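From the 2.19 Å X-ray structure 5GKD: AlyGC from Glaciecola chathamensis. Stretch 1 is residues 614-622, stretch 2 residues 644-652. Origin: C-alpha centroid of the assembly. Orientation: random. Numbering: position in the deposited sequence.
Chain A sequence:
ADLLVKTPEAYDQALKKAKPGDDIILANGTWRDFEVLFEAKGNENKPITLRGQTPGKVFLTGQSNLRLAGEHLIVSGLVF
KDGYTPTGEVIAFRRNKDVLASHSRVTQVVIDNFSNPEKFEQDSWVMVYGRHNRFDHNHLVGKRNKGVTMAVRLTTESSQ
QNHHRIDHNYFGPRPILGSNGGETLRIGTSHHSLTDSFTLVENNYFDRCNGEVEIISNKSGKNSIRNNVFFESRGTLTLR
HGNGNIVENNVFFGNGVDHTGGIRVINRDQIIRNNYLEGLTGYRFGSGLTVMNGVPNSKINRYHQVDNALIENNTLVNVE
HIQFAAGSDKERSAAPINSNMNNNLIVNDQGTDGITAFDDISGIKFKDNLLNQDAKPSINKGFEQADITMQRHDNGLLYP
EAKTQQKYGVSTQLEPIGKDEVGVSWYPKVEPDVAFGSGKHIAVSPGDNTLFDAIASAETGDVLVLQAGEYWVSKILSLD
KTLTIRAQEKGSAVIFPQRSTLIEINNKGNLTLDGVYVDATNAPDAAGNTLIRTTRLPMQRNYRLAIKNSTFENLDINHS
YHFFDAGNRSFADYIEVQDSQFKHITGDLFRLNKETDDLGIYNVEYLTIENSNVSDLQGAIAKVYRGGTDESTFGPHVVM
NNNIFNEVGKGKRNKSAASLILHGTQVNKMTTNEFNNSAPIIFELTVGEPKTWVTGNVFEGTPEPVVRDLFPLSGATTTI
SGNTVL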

# COMPACT_ATOMS: atom_id res chain seq x y z
N VAL A 614 -29.95 -4.22 -2.52
CA VAL A 614 -28.80 -4.57 -3.33
C VAL A 614 -29.22 -5.67 -4.29
O VAL A 614 -29.72 -6.72 -3.85
CB VAL A 614 -27.62 -5.06 -2.46
CG1 VAL A 614 -26.46 -5.51 -3.35
CG2 VAL A 614 -27.19 -3.99 -1.47
N SER A 615 -28.99 -5.46 -5.58
CA SER A 615 -29.43 -6.42 -6.59
C SER A 615 -28.41 -6.56 -7.71
O SER A 615 -27.91 -5.55 -8.23
CB SER A 615 -30.78 -5.99 -7.17
OG SER A 615 -31.30 -7.00 -8.01
N ASP A 616 -28.11 -7.80 -8.08
CA ASP A 616 -27.19 -8.13 -9.17
C ASP A 616 -25.77 -7.62 -8.87
O ASP A 616 -25.17 -6.84 -9.62
CB ASP A 616 -27.72 -7.58 -10.51
CG ASP A 616 -26.91 -8.08 -11.70
OD1 ASP A 616 -26.27 -9.15 -11.58
OD2 ASP A 616 -26.92 -7.39 -12.75
N LEU A 617 -25.25 -8.09 -7.74
CA LEU A 617 -23.90 -7.78 -7.28
C LEU A 617 -23.09 -9.06 -7.39
O LEU A 617 -23.37 -10.04 -6.70
CB LEU A 617 -23.92 -7.27 -5.84
CG LEU A 617 -22.64 -7.23 -4.98
CD1 LEU A 617 -21.73 -6.12 -5.45
CD2 LEU A 617 -22.97 -7.04 -3.50
N GLN A 618 -22.07 -9.07 -8.26
CA GLN A 618 -21.32 -10.31 -8.43
C GLN A 618 -20.49 -10.65 -7.19
O GLN A 618 -20.30 -11.83 -6.88
CB GLN A 618 -20.43 -10.23 -9.66
CG GLN A 618 -21.16 -9.97 -10.97
CD GLN A 618 -22.33 -10.88 -11.14
OE1 GLN A 618 -22.17 -12.09 -11.31
NE2 GLN A 618 -23.54 -10.32 -11.09
N GLY A 619 -20.00 -9.65 -6.48
CA GLY A 619 -19.13 -9.85 -5.34
C GLY A 619 -19.90 -9.88 -4.04
O GLY A 619 -21.12 -10.05 -4.02
N ALA A 620 -19.18 -9.69 -2.95
CA ALA A 620 -19.82 -9.71 -1.65
C ALA A 620 -20.33 -8.33 -1.27
O ALA A 620 -19.77 -7.31 -1.65
CB ALA A 620 -18.86 -10.22 -0.57
N ILE A 621 -21.44 -8.33 -0.53
CA ILE A 621 -21.87 -7.15 0.22
C ILE A 621 -20.72 -6.57 1.03
O ILE A 621 -20.47 -5.36 1.05
CB ILE A 621 -23.06 -7.51 1.13
CG1 ILE A 621 -24.22 -8.07 0.31
CG2 ILE A 621 -23.45 -6.33 2.01
CD1 ILE A 621 -25.23 -8.85 1.16
N ALA A 622 -20.01 -7.44 1.76
CA ALA A 622 -18.91 -6.98 2.58
C ALA A 622 -17.96 -8.14 2.82
O ALA A 622 -18.40 -9.27 3.05
CB ALA A 622 -19.40 -6.42 3.92
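Stretch 2 644-652: IFNEVGKGK

Stretch 2 lies alongside stretch 1 as a parallel neighbour, paired with it strand to strand. V614 pairs with F645, S615 with N646 and L617 with V648, their CA atoms 4.9, 4.5 and 4.8 Å apart. Both stretches turn a corner at the same level, D616 beside E647, and both residues take positive phi and psi (63/57° and 50/61°). The first rule is therefore that a corner is matched by a corner, so that the register survives the bend.

Backbone hydrogen bonds carry that register. V614 N donates to I644 O at 3.0 Å, and V614 O receives N646 N at 2.8 Å; D616 N then reaches N646 O at 2.9 Å. Past the corner the ladder resumes with L617 N to E647 O, longer at 3.2 Å and more bent, and G649 N to L617 O at 2.9 Å. The last rung, G651 N to Q618 O at 2.9 Å, skips ahead in stretch 2, where the backbone is now in a loop. CA-H...O contacts fill in between, among them S615 CA to N646 O at 3.2 Å and V648 CA to L617 O at 3.3 Å.

The apolar side chains gather on the face that holds V614, L617, F645 and V648. V614 CB sits at the edge of the F645 ring, 3.9 Å from F645 CD1, while I621 CD1 lies over a face of that ring, 3.5 Å from its centroid and close to the normal. V648 ties the cluster together: its CG2 is 3.9 Å from V614 CG1, and its CG1 is 3.7 Å from both L617 CD2 and I621 CG1. I621 thus reaches back from the loop to close over two strand residues of its neighbour. On the other face S615 OG packs 3.6 Å from N646 CB.

Glycines permit the close approach after the strands. G649, at phi 90° and psi 3°, would have a side chain jammed against the preceding carbonyl; its CA comes within 3.1 Å of G619 O. At G651 a CB would point toward stretch 1 and collide with Q618 CB, so the absence of one leaves room for the final rung.

A water supports the turn, donating to L617 O at 3.2 Å and accepting from K650 N at 2.8 Å. Within stretch 2, the CA-to-CB bond of K650 points sideways to stretch 1, and its NZ forms a salt bridge with E647 OE1 at 2.6 Å, linking the corner to the loop that follows.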

# COMPACT_ATOMS: atom_id res chain seq x y z
N ILE A 644 -32.91 -5.99 1.61
CA ILE A 644 -33.26 -6.97 0.60
C ILE A 644 -32.06 -7.13 -0.31
O ILE A 644 -31.62 -6.15 -0.93
CB ILE A 644 -34.51 -6.56 -0.19
CG1 ILE A 644 -35.73 -6.52 0.73
CG2 ILE A 644 -34.75 -7.52 -1.35
CD1 ILE A 644 -35.91 -5.19 1.44
N PHE A 645 -31.53 -8.34 -0.39
CA PHE A 645 -30.39 -8.66 -1.23
C PHE A 645 -30.84 -9.65 -2.29
O PHE A 645 -31.29 -10.75 -1.95
CB PHE A 645 -29.23 -9.25 -0.40
CG PHE A 645 -28.84 -8.45 0.83
CD1 PHE A 645 -28.26 -7.19 0.72
CD2 PHE A 645 -28.97 -9.00 2.10
CE1 PHE A 645 -27.86 -6.47 1.85
CE2 PHE A 645 -28.58 -8.29 3.24
CZ PHE A 645 -28.02 -7.02 3.11
N ASN A 646 -30.71 -9.28 -3.57
CA ASN A 646 -31.08 -10.16 -4.68
C ASN A 646 -29.87 -10.47 -5.56
O ASN A 646 -29.15 -9.56 -5.96
CB ASN A 646 -32.17 -9.56 -5.58
CG ASN A 646 -33.39 -9.10 -4.80
OD1 ASN A 646 -34.22 -9.91 -4.39
ND2 ASN A 646 -33.52 -7.78 -4.65
N GLU A 647 -29.69 -11.75 -5.89
CA GLU A 647 -28.65 -12.20 -6.81
C GLU A 647 -27.28 -11.62 -6.43
O GLU A 647 -26.65 -10.88 -7.19
CB GLU A 647 -29.02 -11.84 -8.25
CG GLU A 647 -30.35 -12.39 -8.74
CD GLU A 647 -30.27 -13.83 -9.22
OE1 GLU A 647 -29.15 -14.41 -9.25
OE2 GLU A 647 -31.33 -14.39 -9.58
N VAL A 648 -26.83 -11.96 -5.23
CA VAL A 648 -25.64 -11.36 -4.63
C VAL A 648 -24.60 -12.45 -4.38
O VAL A 648 -24.92 -13.52 -3.87
CB VAL A 648 -25.98 -10.62 -3.33
CG1 VAL A 648 -24.71 -10.20 -2.62
CG2 VAL A 648 -26.86 -9.42 -3.62
N GLY A 649 -23.35 -12.16 -4.75
CA GLY A 649 -22.22 -12.96 -4.31
C GLY A 649 -21.82 -14.13 -5.18
O GLY A 649 -20.88 -14.84 -4.82
N LYS A 650 -22.48 -14.35 -6.32
CA LYS A 650 -22.26 -15.57 -7.08
C LYS A 650 -21.29 -15.40 -8.24
O LYS A 650 -21.08 -16.35 -8.99
CB LYS A 650 -23.60 -16.10 -7.60
CG LYS A 650 -24.39 -16.87 -6.54
CD LYS A 650 -25.86 -16.54 -6.56
CE LYS A 650 -26.51 -16.91 -7.88
NZ LYS A 650 -27.88 -16.34 -7.99
N GLY A 651 -20.69 -14.23 -8.41
CA GLY A 651 -19.75 -14.05 -9.50
C GLY A 651 -18.57 -15.00 -9.40
O GLY A 651 -18.11 -15.35 -8.32
N LYS A 652 -18.08 -15.42 -10.57
CA LYS A 652 -16.96 -16.36 -10.60
C LYS A 652 -15.66 -15.76 -10.07
O LYS A 652 -14.72 -16.51 -9.83
CB LYS A 652 -16.73 -16.86 -12.03
CG LYS A 652 -16.06 -15.84 -12.95
CD LYS A 652 -15.82 -16.39 -14.37
CE LYS A 652 -15.22 -15.31 -15.28
NZ LYS A 652 -15.65 -15.40 -16.72
O HOH W 1 -24.40 -12.85 -7.74